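Local coordinates for Tol-Pal system protein TolB (Acinetobacter baumannii, PDB 7MX5) that is a periplasmic component of the Tol-Pal system, which probably takes part in outer membrane invagination during cell division and helps maintain outer membrane integrity, at residues A181-E190 / Y197-R206. Sequence-based numbering, arbitrary orientation.
Sequences AKKIAYVSFE and YLQDLSTGTR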
# COMPACT_ATOMS: atom_id res chain seq x y z
N ALA A 181 -10.71 0.71 -6.90
CA ALA A 181 -10.00 1.90 -6.44
C ALA A 181 -10.59 3.20 -6.99
O ALA A 181 -9.91 4.22 -7.03
CB ALA A 181 -8.51 1.83 -6.76
N LYS A 182 -11.86 3.17 -7.42
CA LYS A 182 -12.51 4.39 -7.89
C LYS A 182 -13.15 5.17 -6.75
O LYS A 182 -13.29 6.39 -6.84
CB LYS A 182 -13.58 4.06 -8.93
CG LYS A 182 -13.11 4.20 -10.37
CD LYS A 182 -13.56 3.02 -11.21
CE LYS A 182 -13.12 3.17 -12.66
NZ LYS A 182 -14.04 2.47 -13.59
N LYS A 183 -13.55 4.48 -5.68
CA LYS A 183 -14.17 5.12 -4.53
C LYS A 183 -13.40 4.72 -3.27
O LYS A 183 -12.72 3.70 -3.23
CB LYS A 183 -15.65 4.73 -4.39
CG LYS A 183 -16.51 5.16 -5.57
CD LYS A 183 -17.99 4.99 -5.26
CE LYS A 183 -18.85 5.66 -6.31
NZ LYS A 183 -19.14 4.75 -7.45
N ILE A 184 -13.53 5.55 -2.24
CA ILE A 184 -12.92 5.29 -0.94
C ILE A 184 -13.99 5.44 0.13
O ILE A 184 -14.88 6.30 0.02
CB ILE A 184 -11.72 6.22 -0.67
CG1 ILE A 184 -11.00 5.80 0.61
CG2 ILE A 184 -12.16 7.67 -0.59
CD1 ILE A 184 -9.50 5.72 0.46
N ALA A 185 -13.91 4.60 1.15
CA ALA A 185 -14.81 4.66 2.29
C ALA A 185 -14.02 4.96 3.56
O ALA A 185 -12.81 4.72 3.63
CB ALA A 185 -15.60 3.36 2.46
N TYR A 186 -14.72 5.47 4.56
CA TYR A 186 -14.09 5.87 5.81
C TYR A 186 -15.17 6.05 6.87
O TYR A 186 -16.35 6.20 6.56
CB TYR A 186 -13.28 7.16 5.64
CG TYR A 186 -14.08 8.30 5.03
CD1 TYR A 186 -14.79 9.18 5.83
CD2 TYR A 186 -14.12 8.48 3.65
CE1 TYR A 186 -15.52 10.21 5.28
CE2 TYR A 186 -14.85 9.51 3.09
CZ TYR A 186 -15.54 10.38 3.91
OH TYR A 186 -16.27 11.41 3.36
N VAL A 187 -14.73 6.02 8.12
CA VAL A 187 -15.60 6.27 9.26
C VAL A 187 -15.35 7.69 9.74
O VAL A 187 -14.21 8.05 10.07
CB VAL A 187 -15.35 5.25 10.39
CG1 VAL A 187 -16.35 5.46 11.52
CG2 VAL A 187 -15.44 3.84 9.84
N SER A 188 -16.40 8.50 9.78
CA SER A 188 -16.29 9.90 10.15
C SER A 188 -17.16 10.20 11.36
O SER A 188 -18.25 9.65 11.51
CB SER A 188 -16.71 10.81 8.99
OG SER A 188 -16.68 12.17 9.37
N PHE A 189 -16.65 11.07 12.24
CA PHE A 189 -17.39 11.55 13.39
C PHE A 189 -17.70 13.04 13.29
O PHE A 189 -17.97 13.68 14.32
CB PHE A 189 -16.63 11.25 14.69
CG PHE A 189 -16.52 9.79 15.02
CD1 PHE A 189 -15.68 8.95 14.29
CD2 PHE A 189 -17.25 9.25 16.06
CE1 PHE A 189 -15.58 7.61 14.60
CE2 PHE A 189 -17.15 7.90 16.38
CZ PHE A 189 -16.32 7.08 15.64
N GLU A 190 -17.65 13.61 12.08
CA GLU A 190 -17.93 15.03 11.90
C GLU A 190 -19.29 15.40 12.50
O GLU A 190 -19.46 16.51 13.01
CB GLU A 190 -17.87 15.40 10.42
CG GLU A 190 -19.00 14.85 9.56
CD GLU A 190 -18.65 14.82 8.08
OE1 GLU A 190 -17.79 14.01 7.69
OE2 GLU A 190 -19.24 15.62 7.32
N TYR A 197 -18.99 6.58 5.28
CA TYR A 197 -19.25 7.29 4.04
C TYR A 197 -18.59 6.56 2.87
O TYR A 197 -17.60 5.85 3.05
CB TYR A 197 -18.74 8.73 4.12
CG TYR A 197 -19.50 9.60 5.10
CD1 TYR A 197 -19.14 9.64 6.44
CD2 TYR A 197 -20.56 10.39 4.68
CE1 TYR A 197 -19.82 10.44 7.34
CE2 TYR A 197 -21.24 11.20 5.57
CZ TYR A 197 -20.87 11.22 6.90
OH TYR A 197 -21.55 12.02 7.79
N LEU A 198 -19.14 6.76 1.68
CA LEU A 198 -18.57 6.22 0.45
C LEU A 198 -18.38 7.39 -0.51
O LEU A 198 -19.35 7.99 -0.98
CB LEU A 198 -19.47 5.15 -0.17
CG LEU A 198 -18.82 4.32 -1.28
CD1 LEU A 198 -17.46 3.80 -0.84
CD2 LEU A 198 -19.72 3.18 -1.70
N GLN A 199 -17.12 7.71 -0.81
CA GLN A 199 -16.76 8.92 -1.54
C GLN A 199 -16.30 8.58 -2.94
O GLN A 199 -15.31 7.85 -3.12
CB GLN A 199 -15.68 9.70 -0.79
CG GLN A 199 -15.38 11.06 -1.37
CD GLN A 199 -15.10 12.10 -0.30
OE1 GLN A 199 -15.51 11.94 0.85
NE2 GLN A 199 -14.41 13.17 -0.68
N ASP A 200 -17.00 9.10 -3.94
CA ASP A 200 -16.58 8.96 -5.33
C ASP A 200 -15.39 9.88 -5.58
O ASP A 200 -15.50 11.10 -5.47
CB ASP A 200 -17.74 9.31 -6.27
CG ASP A 200 -17.44 8.99 -7.73
OD1 ASP A 200 -16.39 9.42 -8.24
OD2 ASP A 200 -18.28 8.31 -8.36
N LEU A 201 -14.24 9.29 -5.92
CA LEU A 201 -13.03 10.07 -6.11
C LEU A 201 -13.00 10.82 -7.44
O LEU A 201 -12.16 11.70 -7.62
CB LEU A 201 -11.79 9.18 -6.01
CG LEU A 201 -11.60 8.48 -4.66
CD1 LEU A 201 -10.54 7.40 -4.77
CD2 LEU A 201 -11.22 9.50 -3.59
N SER A 202 -13.90 10.50 -8.37
CA SER A 202 -13.95 11.19 -9.66
C SER A 202 -14.76 12.48 -9.57
O SER A 202 -14.22 13.58 -9.77
CB SER A 202 -14.52 10.26 -10.73
OG SER A 202 -14.12 10.67 -12.03
N THR A 203 -16.05 12.37 -9.25
CA THR A 203 -16.90 13.54 -9.11
C THR A 203 -16.76 14.22 -7.76
O THR A 203 -17.11 15.40 -7.63
CB THR A 203 -18.37 13.16 -9.33
OG1 THR A 203 -18.88 12.54 -8.14
CG2 THR A 203 -18.51 12.19 -10.49
N GLY A 204 -16.25 13.51 -6.75
CA GLY A 204 -16.14 14.06 -5.42
C GLY A 204 -17.21 13.54 -4.48
O GLY A 204 -16.92 13.21 -3.32
N THR A 205 -18.44 13.44 -4.99
CA THR A 205 -19.63 13.18 -4.19
C THR A 205 -19.45 12.00 -3.24
O THR A 205 -18.72 11.04 -3.53
CB THR A 205 -20.82 12.92 -5.12
OG1 THR A 205 -20.56 11.74 -5.89
CG2 THR A 205 -21.03 14.09 -6.05
N ARG A 206 -20.14 12.07 -2.11
CA ARG A 206 -20.15 11.02 -1.09
C ARG A 206 -21.59 10.57 -0.83
O ARG A 206 -22.54 11.13 -1.37
CB ARG A 206 -19.50 11.49 0.21
CG ARG A 206 -20.42 12.34 1.08
CD ARG A 206 -19.67 13.28 1.99
NE ARG A 206 -19.00 12.64 3.11
CZ ARG A 206 -18.82 13.22 4.29
NH1 ARG A 206 -19.24 14.46 4.53
NH2 ARG A 206 -18.19 12.56 5.25
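Tyr197 CB lies over one face of the Tyr186 ring, 4.0 Å from its centroid, in a CH-pi contact. The two ring planes are only 19° apart, but the rings are displaced and share little area. Near the plane of the Tyr186 ring, at its edge, sit Gln199 OE1 and Arg206 NH2. Arg206 NH2 also stands over the centre of one face of the Tyr197 ring, 3.0 Å above its plane. The edge of the Arg206 guanidinium meets Glu190 end-on: NH2 bonds OE1 at 2.9 Å and NH1 bonds OE2 at 3.0 Å. Ser188 OG also donates to Glu190 OE1, at 2.7 Å, and so steadies the carboxylate. Tyr186 OH donates to Gln199 OE1 at 2.7 Å, almost in line with the C=O bond. At chi1 53°, Tyr186 CG is flanked by its own backbone N and C, which turns the ring across the neighbouring strand. Beneath this cluster, paired backbone bonds join Ile184 to Gln199 and Tyr186 to Tyr197. On the other face, Leu198 CD1 packs on Ala185 CB at 3.8 Å. These are the two middle strands of a four-stranded antiparallel blade of the beta-propeller, joined as a hairpin. Gln199 NE2 reaches Val165 O on strand 163-168 of the adjacent sheet. The two-nitrogen grip and the Tyr197 face together fix the rotation of the guanidinium, and the ion pair probably helps keep Glu190 ionised.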